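Local coordinates for protein pseudoaglycone deacetylase Dbv21 (Actinoplanes teichomyceticus, PDB 3DFI) that probably removes an acetyl group from the pseudoaglycone precursor of the lipoglycopeptide antibiotic A40926, as a zinc-binding deacetylase of the PIG-L family, at residues E57-H60 with A61-L65; P72-R75 with R76-D79; K219-A222 with M223-Y226. All coordinates share one frame; numbering follows the deposited sequence.

Contact 1. Residues E57-H60 with A61-L65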
ATOM      1  N   GLU A  57       0.760  11.793 -20.365  1.00 63.67           N
ATOM      2  CA  GLU A  57       1.544  13.022 -20.347  1.00 63.99           C
ATOM      3  C   GLU A  57       0.959  14.026 -19.350  1.00 64.03           C
ATOM      4  O   GLU A  57       1.686  14.835 -18.774  1.00 64.30           O
ATOM      5  CB  GLU A  57       1.546  13.659 -21.735  1.00 64.04           C
ATOM      6  CG  GLU A  57       2.841  14.339 -22.118  1.00 64.52           C
ATOM      7  CD  GLU A  57       3.678  13.497 -23.068  1.00 65.12           C
ATOM      8  OE1 GLU A  57       3.959  12.325 -22.729  1.00 65.08           O
ATOM      9  OE2 GLU A  57       4.055  14.012 -24.152  1.00 64.00           O
ATOM     10  N   ARG A  58      -0.358  13.960 -19.162  1.00 63.68           N
ATOM     11  CA  ARG A  58      -1.091  14.888 -18.310  1.00 63.36           C
ATOM     12  C   ARG A  58      -0.825  14.556 -16.851  1.00 62.40           C
ATOM     13  O   ARG A  58      -0.609  15.448 -16.033  1.00 62.13           O
ATOM     14  CB  ARG A  58      -2.593  14.812 -18.628  1.00 63.98           C
ATOM     15  CG  ARG A  58      -3.392  16.101 -18.389  1.00 65.35           C
ATOM     16  CD  ARG A  58      -4.279  15.979 -17.144  1.00 67.93           C
ATOM     17  NE  ARG A  58      -5.257  17.069 -17.043  1.00 69.44           N
ATOM     18  CZ  ARG A  58      -6.272  17.109 -16.177  1.00 69.65           C
ATOM     19  NH1 ARG A  58      -6.472  16.114 -15.315  1.00 69.54           N
ATOM     20  NH2 ARG A  58      -7.098  18.149 -16.176  1.00 69.39           N
ATOM     21  N   PHE A  59      -0.841  13.266 -16.544  1.00 61.36           N
ATOM     22  CA  PHE A  59      -0.534  12.768 -15.204  1.00 60.66           C
ATOM     23  C   PHE A  59       0.928  12.993 -14.847  1.00 59.21           C
ATOM     24  O   PHE A  59       1.248  13.297 -13.697  1.00 59.28           O
ATOM     25  CB  PHE A  59      -0.855  11.278 -15.093  1.00 61.23           C
ATOM     26  CG  PHE A  59      -2.197  10.988 -14.484  1.00 62.81           C
ATOM     27  CD1 PHE A  59      -2.319  10.787 -13.112  1.00 64.41           C
ATOM     28  CD2 PHE A  59      -3.337  10.905 -15.281  1.00 64.40           C
ATOM     29  CE1 PHE A  59      -3.557  10.510 -12.533  1.00 65.76           C
ATOM     30  CE2 PHE A  59      -4.587  10.629 -14.717  1.00 64.81           C
ATOM     31  CZ  PHE A  59      -4.696  10.432 -13.337  1.00 64.76           C
ATOM     32  N   HIS A  60       1.800  12.831 -15.840  1.00 57.31           N
ATOM     33  CA  HIS A  60       3.231  13.016 -15.653  1.00 55.80           C
ATOM     34  C   HIS A  60       3.554  14.491 -15.397  1.00 55.07           C
ATOM     35  O   HIS A  60       4.247  14.806 -14.437  1.00 54.70           O
ATOM     36  CB  HIS A  60       4.028  12.466 -16.839  1.00 55.46           C
ATOM     37  CG  HIS A  60       3.885  10.983 -17.035  1.00 54.28           C
ATOM     38  ND1 HIS A  60       4.308  10.344 -18.179  1.00 52.29           N
ATOM     39  CD2 HIS A  60       3.360  10.019 -16.239  1.00 52.04           C
ATOM     40  CE1 HIS A  60       4.063   9.050 -18.078  1.00 53.86           C
ATOM     41  NE2 HIS A  60       3.483   8.827 -16.912  1.00 52.70           N
ATOM     42  N   ALA A  61       3.034  15.381 -16.243  1.00 54.28           N
ATOM     43  CA  ALA A  61       3.180  16.830 -16.050  1.00 53.93           C
ATOM     44  C   ALA A  61       2.770  17.289 -14.649  1.00 53.82           C
ATOM     45  O   ALA A  61       3.441  18.141 -14.067  1.00 54.04           O
ATOM     46  CB  ALA A  61       2.417  17.615 -17.125  1.00 53.48           C
ATOM     47  N   ARG A  62       1.683  16.724 -14.123  1.00 54.00           N
ATOM     48  CA  ARG A  62       1.223  16.976 -12.750  1.00 54.88           C
ATOM     49  C   ARG A  62       2.182  16.479 -11.661  1.00 54.02           C
ATOM     50  O   ARG A  62       2.186  17.002 -10.532  1.00 53.78           O
ATOM     51  CB  ARG A  62      -0.166  16.359 -12.512  1.00 54.88           C
ATOM     52  CG  ARG A  62      -1.163  17.344 -11.866  1.00 57.09           C
ATOM     53  CD  ARG A  62      -2.512  16.720 -11.477  1.00 57.86           C
ATOM     54  NE  ARG A  62      -2.816  15.460 -12.172  1.00 64.80           N
ATOM     55  CZ  ARG A  62      -4.000  15.152 -12.712  1.00 66.44           C
ATOM     56  NH1 ARG A  62      -5.008  16.016 -12.670  1.00 67.16           N
ATOM     57  NH2 ARG A  62      -4.172  13.980 -13.315  1.00 66.97           N
ATOM     58  N   TRP A  63       2.969  15.455 -11.984  1.00 53.00           N
ATOM     59  CA  TRP A  63       3.991  14.969 -11.062  1.00 52.04           C
ATOM     60  C   TRP A  63       5.303  15.759 -11.206  1.00 51.90           C
ATOM     61  O   TRP A  63       6.227  15.581 -10.416  1.00 52.93           O
ATOM     62  CB  TRP A  63       4.245  13.492 -11.288  1.00 52.51           C
ATOM     63  CG  TRP A  63       3.054  12.629 -11.005  1.00 52.02           C
ATOM     64  CD1 TRP A  63       1.993  12.923 -10.190  1.00 52.50           C
ATOM     65  CD2 TRP A  63       2.819  11.314 -11.510  1.00 52.82           C
ATOM     66  NE1 TRP A  63       1.102  11.878 -10.178  1.00 53.47           N
ATOM     67  CE2 TRP A  63       1.590  10.872 -10.972  1.00 53.54           C
ATOM     68  CE3 TRP A  63       3.530  10.461 -12.353  1.00 51.93           C
ATOM     69  CZ2 TRP A  63       1.051   9.630 -11.268  1.00 53.16           C
ATOM     70  CZ3 TRP A  63       2.985   9.209 -12.642  1.00 51.87           C
ATOM     71  CH2 TRP A  63       1.762   8.817 -12.107  1.00 52.05           C
ATOM     72  N   GLY A  64       5.373  16.632 -12.202  1.00 49.82           N
ATOM     73  CA  GLY A  64       6.558  17.459 -12.413  1.00 48.89           C
ATOM     74  C   GLY A  64       7.600  16.840 -13.328  1.00 47.91           C
ATOM     75  O   GLY A  64       8.757  17.285 -13.340  1.00 47.18           O
ATOM     76  N   LEU A  65       7.175  15.837 -14.103  1.00 46.63           N
ATOM     77  CA  LEU A  65       8.043  15.096 -15.033  1.00 46.43           C
ATOM     78  C   LEU A  65       7.938  15.637 -16.461  1.00 46.21           C
ATOM     79  O   LEU A  65       6.875  16.088 -16.876  1.00 47.26           O
ATOM     80  CB  LEU A  65       7.703  13.587 -15.026  1.00 45.77           C
ATOM     81  CG  LEU A  65       7.690  12.857 -13.675  1.00 47.11           C
ATOM     82  CD1 LEU A  65       7.283  11.410 -13.841  1.00 45.82           C
ATOM     83  CD2 LEU A  65       9.051  12.952 -12.983  1.00 47.32           C
TER
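Arg62 brings its guanidinium over one face of the Phe59 ring, one turn back, as a cation-pi pair: CZ of Arg62 is 4.6 Å from the centroid of the Phe59 ring, nearly on its normal. NH2 does the touching, 3.4 Å above the ring plane and over its centre, and the guanidinium stands steeply on the ring at 77° between planes. An arginine suits this exposed flank because its chain can bend, here at chi3, to bring the charge back over the ring. The Arg58 guanidinium comes near as well, but its NH1 is modelled 3.0 Å from NH1 of Arg62, a doubtful approach of two donors with like charge.

The backbone bonds close helix 54-63. Ala61 N and Arg62 N bond to Glu57 O and Arg58 O as in a regular helix, whereas Trp63 N is divided between weak bonds to Phe59 O and His60 O. A Schellman motif then ends the helix: Leu65 N reaches back to His60 O at 3.1 Å, and Gly64 N to Ala61 O. Gly64 takes the positive phi, 90°, at which a side chain would jam against the preceding carbonyl.

The indole of Trp63 is folded back, with CG beside the backbone N (chi1 -63°), until one face rests on Phe59 O, 3.3 Å below its plane. Trp63 CZ3 also meets the edge of the His60 imidazole at CD2, 3.7 Å away. The buried His60 suits its place by being polar as well as flat: NE2 hydrogen-bonds Tyr100 OH, and the ring meets that of Tyr52 edge-to-face.

Contact 2. Residues P72-R75 with R76-D79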
ATOM      1  N   PRO A  72       7.519   5.375 -14.729  1.00 48.12           N
ATOM      2  CA  PRO A  72       7.533   4.215 -13.823  1.00 47.69           C
ATOM      3  C   PRO A  72       8.917   3.956 -13.205  1.00 47.20           C
ATOM      4  O   PRO A  72       9.007   3.632 -12.019  1.00 47.17           O
ATOM      5  CB  PRO A  72       7.099   3.064 -14.722  1.00 47.86           C
ATOM      6  CG  PRO A  72       6.331   3.715 -15.828  1.00 48.11           C
ATOM      7  CD  PRO A  72       7.045   5.021 -16.080  1.00 47.56           C
ATOM      8  N   LEU A  73       9.988   4.156 -13.982  1.00 47.09           N
ATOM      9  CA  LEU A  73      11.348   4.085 -13.433  1.00 46.31           C
ATOM     10  C   LEU A  73      11.577   5.093 -12.301  1.00 46.94           C
ATOM     11  O   LEU A  73      12.006   4.722 -11.215  1.00 47.14           O
ATOM     12  CB  LEU A  73      12.396   4.259 -14.543  1.00 46.64           C
ATOM     13  CG  LEU A  73      13.868   4.254 -14.117  1.00 46.78           C
ATOM     14  CD1 LEU A  73      14.278   2.865 -13.544  1.00 46.18           C
ATOM     15  CD2 LEU A  73      14.794   4.669 -15.285  1.00 45.34           C
ATOM     16  N   ARG A  74      11.321   6.378 -12.554  1.00 46.92           N
ATOM     17  CA  ARG A  74      11.358   7.380 -11.479  1.00 46.55           C
ATOM     18  C   ARG A  74      10.636   6.897 -10.203  1.00 46.87           C
ATOM     19  O   ARG A  74      11.183   6.962  -9.099  1.00 46.23           O
ATOM     20  CB  ARG A  74      10.754   8.700 -11.962  1.00 46.76           C
ATOM     21  CG  ARG A  74      10.766   9.875 -10.916  1.00 46.46           C
ATOM     22  CD  ARG A  74      12.083  10.725 -11.016  1.00 46.94           C
ATOM     23  NE  ARG A  74      13.264   9.881 -10.814  1.00 45.86           N
ATOM     24  CZ  ARG A  74      13.771   9.563  -9.622  1.00 48.39           C
ATOM     25  NH1 ARG A  74      14.813   8.749  -9.544  1.00 48.79           N
ATOM     26  NH2 ARG A  74      13.251  10.051  -8.503  1.00 49.68           N
ATOM     27  N   ARG A  75       9.415   6.393 -10.366  1.00 47.65           N
ATOM     28  CA  ARG A  75       8.586   5.935  -9.233  1.00 47.24           C
ATOM     29  C   ARG A  75       9.151   4.685  -8.552  1.00 47.26           C
ATOM     30  O   ARG A  75       9.108   4.566  -7.327  1.00 47.30           O
ATOM     31  CB  ARG A  75       7.157   5.706  -9.696  1.00 47.40           C
ATOM     32  CG  ARG A  75       6.431   7.009 -10.103  1.00 48.19           C
ATOM     33  CD  ARG A  75       4.923   6.793 -10.215  1.00 49.02           C
ATOM     34  NE  ARG A  75       4.292   6.409  -8.944  1.00 50.75           N
ATOM     35  CZ  ARG A  75       2.996   6.097  -8.843  1.00 48.52           C
ATOM     36  NH1 ARG A  75       2.236   6.138  -9.927  1.00 48.70           N
ATOM     37  NH2 ARG A  75       2.458   5.754  -7.683  1.00 47.48           N
ATOM     38  N   ARG A  76       9.728   3.774  -9.335  1.00 47.51           N
ATOM     39  CA  ARG A  76      10.371   2.596  -8.736  1.00 47.52           C
ATOM     40  C   ARG A  76      11.584   3.030  -7.904  1.00 48.29           C
ATOM     41  O   ARG A  76      11.833   2.475  -6.828  1.00 48.28           O
ATOM     42  CB  ARG A  76      10.759   1.572  -9.797  1.00 47.58           C
ATOM     43  CG  ARG A  76       9.585   0.755 -10.316  1.00 45.48           C
ATOM     44  CD  ARG A  76      10.053  -0.408 -11.185  1.00 46.53           C
ATOM     45  NE  ARG A  76      10.882   0.013 -12.327  1.00 48.02           N
ATOM     46  CZ  ARG A  76      10.394   0.357 -13.518  1.00 48.75           C
ATOM     47  NH1 ARG A  76       9.077   0.379 -13.735  1.00 51.56           N
ATOM     48  NH2 ARG A  76      11.217   0.669 -14.496  1.00 49.01           N
ATOM     49  N   ASN A  77      12.313   4.034  -8.395  1.00 47.93           N
ATOM     50  CA  ASN A  77      13.438   4.608  -7.644  1.00 48.77           C
ATOM     51  C   ASN A  77      12.991   5.307  -6.367  1.00 48.06           C
ATOM     52  O   ASN A  77      13.663   5.230  -5.335  1.00 48.12           O
ATOM     53  CB  ASN A  77      14.257   5.578  -8.515  1.00 47.76           C
ATOM     54  CG  ASN A  77      15.141   4.859  -9.536  1.00 50.91           C
ATOM     55  OD1 ASN A  77      15.752   3.815  -9.250  1.00 49.33           O
ATOM     56  ND2 ASN A  77      15.241   5.442 -10.728  1.00 50.02           N
ATOM     57  N   GLU A  78      11.872   6.021  -6.444  1.00 48.34           N
ATOM     58  CA  GLU A  78      11.280   6.622  -5.248  1.00 48.44           C
ATOM     59  C   GLU A  78      10.934   5.556  -4.196  1.00 48.70           C
ATOM     60  O   GLU A  78      11.209   5.729  -2.994  1.00 48.95           O
ATOM     61  CB  GLU A  78      10.025   7.415  -5.614  1.00 48.71           C
ATOM     62  CG  GLU A  78      10.304   8.713  -6.444  1.00 48.39           C
ATOM     63  CD  GLU A  78       9.024   9.498  -6.713  1.00 48.90           C
ATOM     64  OE1 GLU A  78       7.906   8.910  -6.615  1.00 45.19           O
ATOM     65  OE2 GLU A  78       9.131  10.715  -6.989  1.00 45.01           O
ATOM     66  N   ASP A  79      10.306   4.476  -4.655  1.00 48.23           N
ATOM     67  CA  ASP A  79       9.901   3.366  -3.798  1.00 49.15           C
ATOM     68  C   ASP A  79      11.119   2.726  -3.114  1.00 49.44           C
ATOM     69  O   ASP A  79      11.090   2.473  -1.919  1.00 49.55           O
ATOM     70  CB  ASP A  79       9.112   2.337  -4.627  1.00 48.02           C
ATOM     71  CG  ASP A  79       8.499   1.234  -3.777  1.00 51.06           C
ATOM     72  OD1 ASP A  79       7.684   1.537  -2.876  1.00 53.23           O
ATOM     73  OD2 ASP A  79       8.811   0.061  -4.042  1.00 52.68           O
TER
HETATM   74  O   HOH W   1      11.235  12.001  -7.956  1.00 45.64           O
HETATM   75  O   HOH W   2       5.962   6.796  -6.619  1.00 39.33           O
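Glu78 OE2 takes a hydrogen bond of 2.6 Å from a water that in turn accepts from Arg74 NH2 at 2.9 Å, and the same oxygen also accepts from the backbone N of Thr228. The other carboxylate oxygen, OE1, is served in a similar way: a second water donates to Glu78 OE1 and accepts from Arg75 NE, each over 2.9 Å. Both waters lie in the planes of the guanidinium groups they join, at the edge where the N-H bonds point. Glu78 is thus bridged to two arginines without a direct salt bridge, since Arg74 NH2 stays 4.4 Å from OE2. The positive groups would be expected to favour the ionised carboxylate.

These side chains lie along helix 71-86, part of a beta-alpha-beta crossover from strand 37-42 to its parallel neighbour, strand 89-92, at the edge of the mixed sheet. Regular bonds from Arg76, Asn77, Glu78 and Asp79 back to the carbonyls of Pro72 to Arg75 hold the turn. Pro72 fits the first turn, where a missing N-H costs no such bond.

Arg76 bends at chi3 (-57°) and presses one face of its guanidinium on the backbone of the preceding turn, Leu73 N being 3.5 Å below the plane; NH1 also touches Pro72 CB and bonds to Ala45 O. On the exposed flank Arg74 doubles back through chi2 and chi3, which carries NH1 to 3.4 Å from Asn77 CB. Buried Arg75 anchors its far end with NH2 on Leu17 O, while the two oxygens of Asp79, one turn on, bond to Tyr226 OH and His92 NE2.

Contact 3. Residues K219-A222 with M223-Y226; sequences KFQA and MKHY
At the end of helix 213-223 the chain passes into a type I beta turn from Met223 to Tyr226. Lys219 O accepts from Met223 N at 2.9 Å. Lys224 N is then shared weakly between Phe220 O (3.4 Å) and Gln221 O, and His225 N bonds instead to Ala222 O, three residues back, at 3.1 Å. Tyr226 N to Met223 O closes the turn.

Met223 makes a Met-aromatic contact with Phe220: its SD lies 4.1 Å from CD2, approaching the ring obliquely. Their side chains run alongside each other to helix 240-251, where both meet Phe241, and Met223 also touches Leu22 of helix 19-33. A flexible thioether suits such a seam, and the small CB of Ala222 lets Val21 and Leu86 come close. The chain of Lys219 leaves with chi1 at 179°, CG opposite the backbone N, and runs out straight, which takes CE past Met223 SD and lets NZ reach a salt bridge with Glu259 and hydrogen bonds to Tyr257 OH and Leu22 O. On the outer flank Gln221 and Lys224 lie together, OE1 to NZ 3.5 Å.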
ATOM      1  N   LYS A 219       8.516   6.785   9.225  1.00 47.93           N
ATOM      2  CA  LYS A 219       7.424   6.798   8.232  1.00 47.63           C
ATOM      3  C   LYS A 219       7.405   8.129   7.433  1.00 47.71           C
ATOM      4  O   LYS A 219       7.355   8.113   6.205  1.00 48.32           O
ATOM      5  CB  LYS A 219       6.073   6.602   8.915  1.00 47.32           C
ATOM      6  CG  LYS A 219       4.895   6.629   7.948  1.00 48.35           C
ATOM      7  CD  LYS A 219       3.528   6.658   8.653  1.00 47.33           C
ATOM      8  CE  LYS A 219       2.419   6.580   7.610  1.00 47.92           C
ATOM      9  NZ  LYS A 219       1.076   6.176   8.146  1.00 48.17           N
ATOM     10  N   PHE A 220       7.398   9.258   8.142  1.00 47.42           N
ATOM     11  CA  PHE A 220       7.217  10.565   7.517  1.00 47.82           C
ATOM     12  C   PHE A 220       8.419  10.882   6.605  1.00 48.02           C
ATOM     13  O   PHE A 220       8.260  11.407   5.498  1.00 48.21           O
ATOM     14  CB  PHE A 220       6.991  11.657   8.580  1.00 48.05           C
ATOM     15  CG  PHE A 220       5.585  11.676   9.193  1.00 47.90           C
ATOM     16  CD1 PHE A 220       5.169  12.771   9.963  1.00 49.40           C
ATOM     17  CD2 PHE A 220       4.694  10.634   9.013  1.00 49.92           C
ATOM     18  CE1 PHE A 220       3.893  12.805  10.536  1.00 49.81           C
ATOM     19  CE2 PHE A 220       3.408  10.650   9.598  1.00 47.95           C
ATOM     20  CZ  PHE A 220       3.009  11.721  10.347  1.00 48.75           C
ATOM     21  N   GLN A 221       9.610  10.500   7.049  1.00 48.30           N
ATOM     22  CA  GLN A 221      10.819  10.673   6.245  1.00 48.72           C
ATOM     23  C   GLN A 221      10.785   9.827   4.975  1.00 49.08           C
ATOM     24  O   GLN A 221      11.104  10.309   3.894  1.00 48.85           O
ATOM     25  CB  GLN A 221      12.075  10.395   7.091  1.00 48.91           C
ATOM     26  CG  GLN A 221      13.390  10.770   6.410  1.00 48.82           C
ATOM     27  CD  GLN A 221      13.584  12.277   6.226  1.00 48.89           C
ATOM     28  OE1 GLN A 221      13.212  13.086   7.086  1.00 47.53           O
ATOM     29  NE2 GLN A 221      14.199  12.655   5.103  1.00 47.38           N
ATOM     30  N   ALA A 222      10.370   8.573   5.107  1.00 49.38           N
ATOM     31  CA  ALA A 222      10.166   7.695   3.968  1.00 49.86           C
ATOM     32  C   ALA A 222       9.157   8.257   2.954  1.00 50.58           C
ATOM     33  O   ALA A 222       9.398   8.173   1.744  1.00 50.69           O
ATOM     34  CB  ALA A 222       9.744   6.287   4.444  1.00 49.37           C
ATOM     35  N   MET A 223       8.040   8.818   3.442  1.00 50.42           N
ATOM     36  CA  MET A 223       7.012   9.419   2.571  1.00 50.70           C
ATOM     37  C   MET A 223       7.530  10.539   1.651  1.00 49.59           C
ATOM     38  O   MET A 223       7.047  10.695   0.527  1.00 48.34           O
ATOM     39  CB  MET A 223       5.845   9.964   3.392  1.00 50.41           C
ATOM     40  CG  MET A 223       4.924   8.893   3.986  1.00 51.84           C
ATOM     41  SD  MET A 223       3.799   9.621   5.186  1.00 53.69           S
ATOM     42  CE  MET A 223       3.026  10.858   4.143  1.00 56.54           C
ATOM     43  N   LYS A 224       8.499  11.315   2.145  1.00 49.49           N
ATOM     44  CA  LYS A 224       9.126  12.403   1.379  1.00 49.43           C
ATOM     45  C   LYS A 224       9.755  11.909   0.078  1.00 49.51           C
ATOM     46  O   LYS A 224       9.849  12.667  -0.890  1.00 49.04           O
ATOM     47  CB  LYS A 224      10.181  13.124   2.218  1.00 49.57           C
ATOM     48  CG  LYS A 224       9.613  13.844   3.425  1.00 50.09           C
ATOM     49  CD  LYS A 224      10.709  14.483   4.261  1.00 49.48           C
ATOM     50  CE  LYS A 224      10.149  15.009   5.578  1.00 49.52           C
ATOM     51  NZ  LYS A 224      11.158  15.820   6.317  1.00 51.31           N
ATOM     52  N   HIS A 225      10.149  10.633   0.037  1.00 49.60           N
ATOM     53  CA  HIS A 225      10.779  10.094  -1.163  1.00 50.06           C
ATOM     54  C   HIS A 225       9.855   9.964  -2.370  1.00 49.98           C
ATOM     55  O   HIS A 225      10.314  10.075  -3.502  1.00 49.71           O
ATOM     56  CB  HIS A 225      11.539   8.807  -0.881  1.00 49.99           C
ATOM     57  CG  HIS A 225      12.875   9.052  -0.263  1.00 51.35           C
ATOM     58  ND1 HIS A 225      13.885   9.714  -0.931  1.00 51.02           N
ATOM     59  CD2 HIS A 225      13.363   8.760   0.967  1.00 52.59           C
ATOM     60  CE1 HIS A 225      14.943   9.810  -0.144  1.00 51.82           C
ATOM     61  NE2 HIS A 225      14.651   9.247   1.016  1.00 53.48           N
ATOM     62  N   TYR A 226       8.556   9.796  -2.130  1.00 49.75           N
ATOM     63  CA  TYR A 226       7.587   9.710  -3.231  1.00 49.36           C
ATOM     64  C   TYR A 226       7.162  11.107  -3.692  1.00 48.89           C
ATOM     65  O   TYR A 226       5.983  11.463  -3.613  1.00 48.35           O
ATOM     66  CB  TYR A 226       6.357   8.933  -2.804  1.00 49.26           C
ATOM     67  CG  TYR A 226       6.618   7.517  -2.396  1.00 48.26           C
ATOM     68  CD1 TYR A 226       6.815   6.520  -3.351  1.00 50.60           C
ATOM     69  CD2 TYR A 226       6.634   7.157  -1.048  1.00 49.78           C
ATOM     70  CE1 TYR A 226       7.045   5.170  -2.974  1.00 48.54           C
ATOM     71  CE2 TYR A 226       6.851   5.809  -0.655  1.00 51.36           C
ATOM     72  CZ  TYR A 226       7.056   4.823  -1.625  1.00 50.14           C
ATOM     73  OH  TYR A 226       7.265   3.490  -1.248  1.00 49.52           O
TER

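How the contacts relate
Contact 2 lies between the other two and touches both. Toward contact 1, Trp63 CH2 packs on Arg75 NH1 at 3.5 Å and Leu65 CD2 on Arg74 CG at 4.1 Å, so the end of helix 54-63 leans on the start of helix 71-86. Toward contact 3, Asp79 OD1 and Tyr226 OH are 2.6 Å apart, probably hydrogen-bonded, and Glu78 CG meets His225 O. Contacts 1 and 3 do not touch, their nearest atoms being about 8 Å apart. The zinc ion, held by His16, Asp19 and His161, is about 6 Å from the Arg75 side chain and about 10 Å from those of Trp63 and Tyr226.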